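PDB 6HLX: AgaA from Rhizobium radiobacter, which binds the opine agropinic acid as the periplasmic solute-binding protein of an ABC transporter, probably handing it over for import into the bacterium. Local coordinates for residues V211-Y216 / Y456-G461; T463-M468 / E481-E486; K254-Q259 / A314-P319. All coordinates share one frame; numbering follows the deposited sequence. Where two conformers were deposited one is given.

Contact 1 (V211-Y216 / Y456-G461). With ZN (zinc ion), chain Q; G9Z (agropinic acid), chain E.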
loop_
_atom_site.group_PDB
_atom_site.type_symbol
_atom_site.label_atom_id
_atom_site.label_comp_id
_atom_site.label_asym_id
_atom_site.label_seq_id
_atom_site.Cartn_x
_atom_site.Cartn_y
_atom_site.Cartn_z
ATOM N N VAL A 211 -18.196 -2.522 17.903
ATOM C CA VAL A 211 -17.869 -1.854 16.627
ATOM C C VAL A 211 -18.725 -2.454 15.511
ATOM O O VAL A 211 -19.227 -3.566 15.666
ATOM C CB VAL A 211 -16.368 -1.876 16.233
ATOM C CG1 VAL A 211 -15.520 -1.065 17.208
ATOM C CG2 VAL A 211 -15.843 -3.301 16.085
ATOM N N ASP A 212 -18.813 -1.749 14.366
ATOM C CA ASP A 212 -19.646 -2.160 13.235
ATOM C C ASP A 212 -18.858 -2.770 12.080
ATOM O O ASP A 212 -19.427 -3.531 11.306
ATOM C CB ASP A 212 -20.435 -0.957 12.744
ATOM C CG ASP A 212 -21.222 -0.323 13.875
ATOM O OD1 ASP A 212 -21.900 -1.066 14.610
ATOM O OD2 ASP A 212 -21.098 0.895 14.057
ATOM N N ILE A 213 -17.592 -2.390 11.937
ATOM C CA ILE A 213 -16.673 -2.923 10.921
ATOM C C ILE A 213 -15.308 -3.089 11.561
ATOM O O ILE A 213 -14.939 -2.271 12.392
ATOM C CB ILE A 213 -16.541 -1.946 9.690
ATOM C CG1 ILE A 213 -17.904 -1.638 9.034
ATOM C CG2 ILE A 213 -15.510 -2.472 8.608
ATOM C CD1 ILE A 213 -17.782 -0.736 7.766
ATOM N N ILE A 214 -14.556 -4.120 11.154
ATOM C CA ILE A 214 -13.154 -4.262 11.550
ATOM C C ILE A 214 -12.309 -4.568 10.336
ATOM O O ILE A 214 -12.780 -5.245 9.415
ATOM C CB ILE A 214 -12.870 -5.276 12.697
ATOM C CG1 ILE A 214 -13.279 -6.750 12.310
ATOM C CG2 ILE A 214 -13.491 -4.813 14.026
ATOM C CD1 ILE A 214 -12.642 -7.854 13.215
ATOM N N ASP A 215 -11.051 -4.136 10.348
ATOM C CA ASP A 215 -10.140 -4.525 9.253
ATOM C C ASP A 215 -9.124 -5.567 9.744
ATOM O O ASP A 215 -9.131 -5.932 10.926
ATOM C CB ASP A 215 -9.480 -3.309 8.583
ATOM C CG ASP A 215 -8.534 -2.492 9.410
ATOM O OD1 ASP A 215 -8.205 -2.919 10.543
ATOM O OD2 ASP A 215 -8.078 -1.441 8.913
ATOM N N TYR A 216 -8.269 -6.085 8.830
ATOM C CA TYR A 216 -7.265 -7.095 9.156
ATOM C C TYR A 216 -7.841 -8.239 10.011
ATOM O O TYR A 216 -7.363 -8.510 11.107
ATOM C CB TYR A 216 -6.050 -6.443 9.828
ATOM C CG TYR A 216 -5.125 -5.755 8.854
ATOM C CD1 TYR A 216 -5.309 -4.417 8.515
ATOM C CD2 TYR A 216 -3.999 -6.405 8.353
ATOM C CE1 TYR A 216 -4.442 -3.762 7.640
ATOM C CE2 TYR A 216 -3.113 -5.755 7.484
ATOM C CZ TYR A 216 -3.341 -4.432 7.127
ATOM O OH TYR A 216 -2.453 -3.768 6.293
ATOM N N TYR A 456 -12.082 -8.071 5.642
ATOM C CA TYR A 456 -12.805 -7.161 6.535
ATOM C C TYR A 456 -13.955 -7.973 7.110
ATOM O O TYR A 456 -14.348 -9.016 6.555
ATOM C CB TYR A 456 -13.439 -5.975 5.768
ATOM C CG TYR A 456 -12.427 -4.929 5.366
ATOM C CD1 TYR A 456 -11.675 -5.072 4.199
ATOM C CD2 TYR A 456 -12.177 -3.822 6.175
ATOM C CE1 TYR A 456 -10.734 -4.117 3.825
ATOM C CE2 TYR A 456 -11.227 -2.864 5.817
ATOM C CZ TYR A 456 -10.504 -3.023 4.640
ATOM O OH TYR A 456 -9.529 -2.130 4.271
ATOM N N ALA A 457 -14.543 -7.465 8.189
ATOM C CA ALA A 457 -15.749 -8.078 8.715
ATOM C C ALA A 457 -16.696 -6.975 9.105
ATOM O O ALA A 457 -16.256 -5.907 9.546
ATOM C CB ALA A 457 -15.441 -8.961 9.903
ATOM N N VAL A 458 -17.994 -7.190 8.844
ATOM C CA VAL A 458 -19.013 -6.189 9.159
ATOM C C VAL A 458 -20.109 -6.822 9.989
ATOM O O VAL A 458 -20.335 -8.048 9.929
ATOM C CB VAL A 458 -19.589 -5.483 7.886
ATOM C CG1 VAL A 458 -18.473 -4.925 6.992
ATOM C CG2 VAL A 458 -20.507 -6.411 7.082
ATOM N N LYS A 459 -20.834 -5.983 10.734
ATOM C CA LYS A 459 -21.976 -6.458 11.490
ATOM C C LYS A 459 -23.167 -6.549 10.536
ATOM O O LYS A 459 -23.272 -5.754 9.601
ATOM C CB LYS A 459 -22.301 -5.471 12.635
ATOM C CG LYS A 459 -21.705 -5.873 13.985
ATOM C CD LYS A 459 -22.455 -7.070 14.608
ATOM C CE LYS A 459 -22.275 -7.207 16.095
ATOM N NZ LYS A 459 -22.332 -8.633 16.523
ATOM N N LYS A 460 -24.080 -7.491 10.779
ATOM C CA LYS A 460 -25.316 -7.557 9.984
ATOM C C LYS A 460 -26.004 -6.189 10.197
ATOM O O LYS A 460 -26.108 -5.718 11.333
ATOM C CB LYS A 460 -26.220 -8.687 10.497
ATOM C CG LYS A 460 -27.504 -8.871 9.679
ATOM C CD LYS A 460 -28.313 -10.058 10.188
ATOM C CE LYS A 460 -29.563 -10.281 9.364
ATOM N NZ LYS A 460 -30.257 -11.540 9.746
ATOM N N GLY A 461 -26.393 -5.548 9.106
ATOM C CA GLY A 461 -26.989 -4.216 9.150
ATOM C C GLY A 461 -26.133 -3.211 8.400
ATOM O O GLY A 461 -26.616 -2.149 8.005
HETATM ZN ZN ZN Q . -22.474 1.398 15.559
HETATM O OAM G9Z E . 0.021 -1.176 7.177
HETATM C CAB G9Z E . 0.328 -2.363 7.356
HETATM C CAC G9Z E . 0.184 -3.009 8.600
HETATM C CB G9Z E . 0.660 -4.478 8.382
HETATM C CA G9Z E . 1.237 -4.502 6.977
HETATM C C G9Z E . 0.677 -5.570 6.206
HETATM O O G9Z E . -0.423 -5.383 5.618
HETATM N N G9Z E . 0.945 -3.132 6.439
HETATM C CAG G9Z E . 1.205 -2.708 5.010
HETATM C CAH G9Z E . 2.680 -2.351 4.821
HETATM O OAP G9Z E . 3.425 -3.548 5.047
HETATM C CAI G9Z E . 2.983 -1.809 3.421
HETATM O OAQ G9Z E . 1.939 -0.876 3.041
HETATM C CAJ G9Z E . 4.338 -1.025 3.385
HETATM O OAR G9Z E . 4.572 -0.532 2.054
HETATM C CAK G9Z E . 5.585 -1.781 3.906
HETATM O OAT G9Z E . 6.673 -0.851 4.076
HETATM C CAL G9Z E . 5.981 -2.962 3.008
HETATM O OAS G9Z E . 7.062 -3.703 3.616
HETATM O OXT G9Z E . 1.299 -6.667 6.180
HETATM O O HOH W 1 -8.890 -0.584 6.486
HETATM O O HOH W 2 -22.207 3.236 15.754
#

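Contact 2 (T463-M468 / E481-E486)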
loop_
_atom_site.group_PDB
_atom_site.type_symbol
_atom_site.label_atom_id
_atom_site.label_comp_id
_atom_site.label_asym_id
_atom_site.label_seq_id
_atom_site.Cartn_x
_atom_site.Cartn_y
_atom_site.Cartn_z
ATOM N N THR A 463 -24.091 -2.164 5.075
ATOM C CA THR A 463 -24.049 -2.441 3.634
ATOM C C THR A 463 -23.224 -1.362 2.974
ATOM O O THR A 463 -22.964 -0.335 3.588
ATOM C CB THR A 463 -25.473 -2.472 3.005
ATOM O OG1 THR A 463 -26.103 -1.211 3.227
ATOM C CG2 THR A 463 -26.365 -3.619 3.547
ATOM N N GLY A 464 -22.830 -1.585 1.725
ATOM C CA GLY A 464 -22.137 -0.569 0.956
ATOM C C GLY A 464 -20.667 -0.402 1.258
ATOM O O GLY A 464 -20.068 0.526 0.734
ATOM N N PHE A 465 -20.088 -1.235 2.147
ATOM C CA PHE A 465 -18.635 -1.189 2.362
ATOM C C PHE A 465 -18.064 -2.278 1.454
ATOM O O PHE A 465 -18.578 -3.403 1.447
ATOM C CB PHE A 465 -18.209 -1.406 3.832
ATOM C CG PHE A 465 -16.719 -1.146 4.016
ATOM C CD1 PHE A 465 -16.231 0.154 4.150
ATOM C CD2 PHE A 465 -15.803 -2.199 3.987
ATOM C CE1 PHE A 465 -14.852 0.400 4.271
ATOM C CE2 PHE A 465 -14.429 -1.957 4.108
ATOM C CZ PHE A 465 -13.955 -0.662 4.241
ATOM N N THR A 466 -17.000 -1.946 0.712
ATOM C CA THR A 466 -16.418 -2.855 -0.269
ATOM C C THR A 466 -14.961 -3.126 0.039
ATOM O O THR A 466 -14.167 -2.188 0.171
ATOM C CB THR A 466 -16.515 -2.238 -1.692
ATOM O OG1 THR A 466 -17.879 -1.958 -1.990
ATOM C CG2 THR A 466 -15.967 -3.181 -2.786
ATOM N N ASN A 467 -14.613 -4.409 0.092
ATOM C CA ASN A 467 -13.206 -4.833 0.207
ATOM C C ASN A 467 -12.753 -4.790 -1.276
ATOM O O ASN A 467 -13.132 -5.662 -2.077
ATOM C CB ASN A 467 -13.102 -6.252 0.781
ATOM C CG ASN A 467 -11.657 -6.634 1.047
ATOM O OD1 ASN A 467 -10.726 -5.952 0.601
ATOM N ND2 ASN A 467 -11.454 -7.715 1.783
ATOM N N MET A 468 -12.065 -3.705 -1.659
ATOM C CA MET A 468 -11.756 -3.398 -3.062
ATOM C C MET A 468 -10.834 -4.444 -3.706
ATOM O O MET A 468 -10.095 -5.146 -3.006
ATOM C CB MET A 468 -11.291 -1.952 -3.231
ATOM C CG MET A 468 -12.515 -0.986 -3.105
ATOM S SD MET A 468 -12.080 0.764 -2.929
ATOM C CE MET A 468 -11.083 1.030 -4.400
ATOM N N GLU A 481 -17.778 6.137 1.734
ATOM C CA GLU A 481 -18.756 7.124 1.253
ATOM C C GLU A 481 -20.063 6.477 0.775
ATOM O O GLU A 481 -21.049 7.182 0.573
ATOM C CB GLU A 481 -18.160 8.006 0.151
ATOM C CG GLU A 481 -17.893 7.293 -1.169
ATOM C CD GLU A 481 -17.442 8.220 -2.285
ATOM O OE1 GLU A 481 -17.396 9.444 -2.051
ATOM O OE2 GLU A 481 -17.147 7.728 -3.395
ATOM N N ASN A 482 -20.042 5.157 0.519
ATOM C CA ASN A 482 -21.219 4.405 0.053
ATOM C C ASN A 482 -21.829 3.562 1.163
ATOM O O ASN A 482 -22.828 2.877 0.940
ATOM C CB ASN A 482 -20.776 3.432 -1.035
ATOM C CG ASN A 482 -20.137 4.098 -2.226
ATOM O OD1 ASN A 482 -20.551 5.181 -2.657
ATOM N ND2 ASN A 482 -19.134 3.442 -2.785
ATOM N N THR A 483 -21.152 3.502 2.303
ATOM C CA THR A 483 -21.560 2.637 3.410
ATOM C C THR A 483 -22.813 3.163 4.101
ATOM O O THR A 483 -22.956 4.370 4.286
ATOM C CB THR A 483 -20.371 2.430 4.347
ATOM O OG1 THR A 483 -19.257 1.956 3.552
ATOM C CG2 THR A 483 -20.680 1.431 5.478
ATOM N N LYS A 484 -23.707 2.249 4.476
ATOM C CA LYS A 484 -24.948 2.568 5.201
ATOM C C LYS A 484 -25.068 1.610 6.375
ATOM O O LYS A 484 -24.515 0.510 6.335
ATOM C CB LYS A 484 -26.177 2.392 4.286
ATOM C CG LYS A 484 -26.130 3.210 2.999
ATOM C CD LYS A 484 -27.430 3.106 2.218
ATOM C CE LYS A 484 -27.366 3.944 0.964
ATOM N NZ LYS A 484 -28.710 4.135 0.339
ATOM N N ILE A 485 -25.803 2.019 7.416
ATOM C CA ILE A 485 -25.981 1.162 8.570
ATOM C C ILE A 485 -27.416 1.330 9.042
ATOM O O ILE A 485 -27.938 2.451 9.089
ATOM C CB ILE A 485 -24.915 1.450 9.672
ATOM C CG1 ILE A 485 -24.899 0.334 10.729
ATOM C CG2 ILE A 485 -25.040 2.865 10.299
ATOM C CD1 ILE A 485 -23.673 0.341 11.583
ATOM N N GLU A 486 -28.067 0.211 9.338
ATOM C CA GLU A 486 -29.449 0.240 9.837
ATOM C C GLU A 486 -29.450 0.815 11.244
ATOM O O GLU A 486 -28.460 0.681 11.969
ATOM C CB GLU A 486 -30.007 -1.189 9.880
ATOM C CG GLU A 486 -30.385 -1.723 8.510
ATOM C CD GLU A 486 -31.039 -3.090 8.527
ATOM O OE1 GLU A 486 -31.787 -3.390 9.486
ATOM O OE2 GLU A 486 -30.806 -3.864 7.571
HETATM O O HOH W 3 -27.520 -1.039 5.622
HETATM O O HOH W 4 -19.156 0.453 -1.816
#

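Contact 3 (K254-Q259 / A314-P319)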
loop_
_atom_site.group_PDB
_atom_site.type_symbol
_atom_site.label_atom_id
_atom_site.label_comp_id
_atom_site.label_asym_id
_atom_site.label_seq_id
_atom_site.Cartn_x
_atom_site.Cartn_y
_atom_site.Cartn_z
ATOM N N LYS A 254 24.291 -9.548 -2.836
ATOM C CA LYS A 254 24.555 -10.680 -3.721
ATOM C C LYS A 254 23.310 -11.424 -4.188
ATOM O O LYS A 254 22.622 -12.013 -3.357
ATOM C CB LYS A 254 25.554 -11.662 -3.072
ATOM C CG LYS A 254 26.887 -11.006 -2.735
ATOM C CD LYS A 254 27.754 -11.866 -1.847
ATOM C CE LYS A 254 28.988 -11.129 -1.357
ATOM N NZ LYS A 254 29.889 -10.718 -2.468
ATOM N N PRO A 255 23.029 -11.475 -5.509
ATOM C CA PRO A 255 21.868 -12.261 -5.982
ATOM C C PRO A 255 21.854 -13.719 -5.487
ATOM O O PRO A 255 20.773 -14.241 -5.214
ATOM C CB PRO A 255 21.997 -12.179 -7.512
ATOM C CG PRO A 255 22.669 -10.846 -7.738
ATOM C CD PRO A 255 23.716 -10.817 -6.645
ATOM N N GLU A 256 23.037 -14.375 -5.373
ATOM C CA GLU A 256 23.110 -15.765 -4.896
ATOM C C GLU A 256 22.628 -15.925 -3.450
ATOM O O GLU A 256 22.065 -16.970 -3.109
ATOM C CB GLU A 256 24.521 -16.340 -5.067
ATOM C CG GLU A 256 24.920 -16.565 -6.518
ATOM C CD GLU A 256 26.373 -16.940 -6.752
ATOM O OE1 GLU A 256 26.654 -17.587 -7.785
ATOM O OE2 GLU A 256 27.232 -16.585 -5.911
ATOM N N VAL A 257 22.836 -14.893 -2.601
ATOM C CA VAL A 257 22.379 -14.933 -1.198
ATOM C C VAL A 257 20.851 -14.759 -1.159
ATOM O O VAL A 257 20.153 -15.474 -0.420
ATOM C CB VAL A 257 23.110 -13.899 -0.288
ATOM C CG1 VAL A 257 22.436 -13.752 1.084
ATOM C CG2 VAL A 257 24.594 -14.254 -0.128
ATOM N N ARG A 258 20.332 -13.803 -1.949
ATOM C CA ARG A 258 18.891 -13.551 -1.977
ATOM C C ARG A 258 18.166 -14.787 -2.525
ATOM O O ARG A 258 17.185 -15.224 -1.924
ATOM C CB ARG A 258 18.575 -12.271 -2.772
ATOM C CG ARG A 258 19.339 -11.053 -2.210
ATOM C CD ARG A 258 18.869 -9.752 -2.833
ATOM N NE ARG A 258 19.213 -9.646 -4.252
ATOM C CZ ARG A 258 20.050 -8.753 -4.765
ATOM N NH1 ARG A 258 20.237 -8.690 -6.074
ATOM N NH2 ARG A 258 20.722 -7.928 -3.968
ATOM N N GLN A 259 18.722 -15.415 -3.588
ATOM C CA GLN A 259 18.176 -16.662 -4.150
ATOM C C GLN A 259 18.279 -17.799 -3.140
ATOM O O GLN A 259 17.325 -18.569 -3.028
ATOM C CB GLN A 259 18.874 -17.067 -5.465
ATOM C CG GLN A 259 18.546 -16.153 -6.650
ATOM C CD GLN A 259 18.488 -16.904 -7.973
ATOM O OE1 GLN A 259 18.647 -18.116 -8.042
ATOM N NE2 GLN A 259 18.213 -16.210 -9.052
ATOM N N ALA A 314 27.552 -20.951 -0.074
ATOM C CA ALA A 314 28.962 -21.334 -0.162
ATOM C C ALA A 314 29.604 -20.691 -1.387
ATOM O O ALA A 314 30.680 -20.108 -1.266
ATOM C CB ALA A 314 29.101 -22.851 -0.210
ATOM N N LYS A 315 28.886 -20.694 -2.532
ATOM C CA LYS A 315 29.339 -20.098 -3.788
ATOM C C LYS A 315 29.500 -18.581 -3.653
ATOM O O LYS A 315 30.443 -18.020 -4.215
ATOM C CB LYS A 315 28.361 -20.450 -4.919
ATOM C CG LYS A 315 28.964 -20.446 -6.310
ATOM C CD LYS A 315 27.881 -20.709 -7.361
ATOM C CE LYS A 315 28.379 -20.558 -8.782
ATOM N NZ LYS A 315 28.555 -19.133 -9.168
ATOM N N ALA A 316 28.596 -17.931 -2.874
ATOM C CA ALA A 316 28.589 -16.494 -2.600
ATOM C C ALA A 316 29.701 -16.053 -1.622
ATOM O O ALA A 316 29.920 -14.854 -1.455
ATOM C CB ALA A 316 27.225 -16.084 -2.049
ATOM N N GLY A 317 30.379 -17.010 -0.992
ATOM C CA GLY A 317 31.458 -16.731 -0.050
ATOM C C GLY A 317 31.087 -16.857 1.417
ATOM O O GLY A 317 31.835 -16.379 2.276
ATOM N N TYR A 318 29.954 -17.546 1.718
ATOM C CA TYR A 318 29.441 -17.783 3.081
ATOM C C TYR A 318 29.321 -19.290 3.389
ATOM O O TYR A 318 28.206 -19.782 3.571
ATOM C CB TYR A 318 28.103 -17.022 3.318
ATOM C CG TYR A 318 28.246 -15.546 3.033
ATOM C CD1 TYR A 318 28.841 -14.694 3.956
ATOM C CD2 TYR A 318 27.872 -15.015 1.801
ATOM C CE1 TYR A 318 29.061 -13.351 3.665
ATOM C CE2 TYR A 318 28.088 -13.672 1.497
ATOM C CZ TYR A 318 28.682 -12.844 2.433
ATOM O OH TYR A 318 28.883 -11.516 2.155
ATOM N N PRO A 319 30.448 -20.050 3.480
ATOM C CA PRO A 319 30.334 -21.501 3.737
ATOM C C PRO A 319 29.814 -21.847 5.131
ATOM O O PRO A 319 29.346 -22.966 5.355
ATOM C CB PRO A 319 31.763 -22.012 3.516
ATOM C CG PRO A 319 32.626 -20.847 3.827
ATOM C CD PRO A 319 31.864 -19.649 3.323
#

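Contact 1 (V211-Y216 / Y456-G461)
Ile213 and Val458 stand side by side on one face of an antiparallel strand pair, Ile213 CG1 meeting Val458 CG1 at 3.9 Å. Both put that branch anti to the carbonyl carbon, chi1 -57° and -52°, so the two run the same way; strand 3-8 flanks Ile213 and strand 231-234 flanks Val458. On the other face Ile214 takes the crowded first torsion (chi1 62°) and lays CG1 against Ala457 CB. Ile214 N reaches Ala457 O at 2.9 Å and Ala457 N returns to Ile214 O at 3.1 Å, each donor in the carbonyl plane; Lys459 N donates to Asp212 O at 2.9 Å, from above the carbonyl plane. Strands 213-214 and 456-459 are thus neighbours in a mixed sheet of this periplasmic binding protein. At one end Asp215 CB touches Tyr456 CE2 at 3.3 Å, and a water links Asp215 OD2 to Tyr456 OH. Tyr216 OH donates to the agropinic acid carboxylate O at 2.7 Å, which lies at the ring's edge. At the other end Asp212 OD2 binds zinc at 2.1 Å with a water and His488 and His490 of the C-terminal histidine run, probably a purification tag, and also accepts a bond from Tyr5 N.

Contact 2 (T463-M468 / E481-E486)
Two nearly straight backbone hydrogen bonds join Thr463 and Lys484: Lys484 N gives to Thr463 O at 2.8 Å, from above the carbonyl plane, and Thr463 N gives to Lys484 O at 3.0 Å, within it. They make a hydrogen-bonded antiparallel pair, the two-stranded ribbon of 462-463 and 484-485. One water then ties Gly464 O, Thr466 OG1 and Asn482 ND2 together, 2.7 Å from Gly464 O, while Asn482 OD1 bonds to Lys185. Gly464, at phi 79°, brings its CA to 3.5 Å from Asn482 O as a CA-H...O contact. Thr483 holds OG1 anti to its carbonyl carbon (chi1 -53°), where it bonds to Ser479 O and lies 3.6 Å from Phe465 CD1, in the plane of the ring at its edge. Thr483 CG2 packs near Phe465 CB, the two side chains running the same way. Phe465, its CG anti to the backbone N, meets Tyr456 edge-to-face. The side chains of Thr463 and Lys484 cross obliquely, Thr463 OG1 coming nearest Lys484 CB and holding a water. The pairing rests on main-chain bonds, with water and neighbouring residues serving the polar side chains, so the ribbon is fastened chiefly through its backbone, while the extended Lys484 chain leads away from it.

Contact 3 (K254-Q259 / A314-P319)
A surface contact between two helix ends joins the first turn of helix 255-264 to the C-terminal end of helix 306-315 and the turn after it. Its outer edge is a salt bridge: in one of two Glu256 conformers, Lys315 NZ donates to the syn lone pair of Glu256 OE1 at 2.8 Å. The side chains cross at about a right angle; Glu256 runs extended beyond CG, whereas Lys315, with CG anti to the backbone N (chi1 -154°), bends at its last torsion to bring NZ in. Deeper in, Val257 CG2, anti to its carbonyl carbon, touches Ala316 CB at 3.7 Å and Tyr318 CD2 at 3.9 Å. The aliphatic chain of Lys254, the N-cap residue, crosses Tyr318 obliquely at the ring edge, Lys254 CD 3.8 Å from Tyr318 CE2 and Lys254 CE 3.5 Å from Tyr318 OH. Gly317, at phi 102°, is the first residue to leave helical geometry, in a Schellman motif, its N bonded to Ala314 O, and the turn brings Tyr318 back alongside Val257 and Lys254. Leu312 and Leu313 of helix 306-315 extend the packing on Glu256 and Val257, and Tyr318 meets Phe322 of strand 322-327 edge-to-face.

Contacts 1 and 2 are neighbours, their centres 10 Å apart, and follow in series along the chain: strand 456-459 is followed, two residues on, by strand 462-463, which pairs with 484-485. They touch through Gly461 O and Glu486 N, 3.1 Å apart and probably hydrogen-bonded, and where Ile485 CD1 packs on Asp212 CG at 3.4 Å. The C-terminal ribbon thus lies against the mixed sheet that holds contact 1, near the zinc held by Asp212 and two probably tag-derived histidines. Contact 3, nested in the long loop of contact 1, closes before contact 2 opens; its centre lies about 46 Å from that of contact 1, across the chain's centre and away from the annotated sites, whereas contact 1 reaches the ligand through Tyr216.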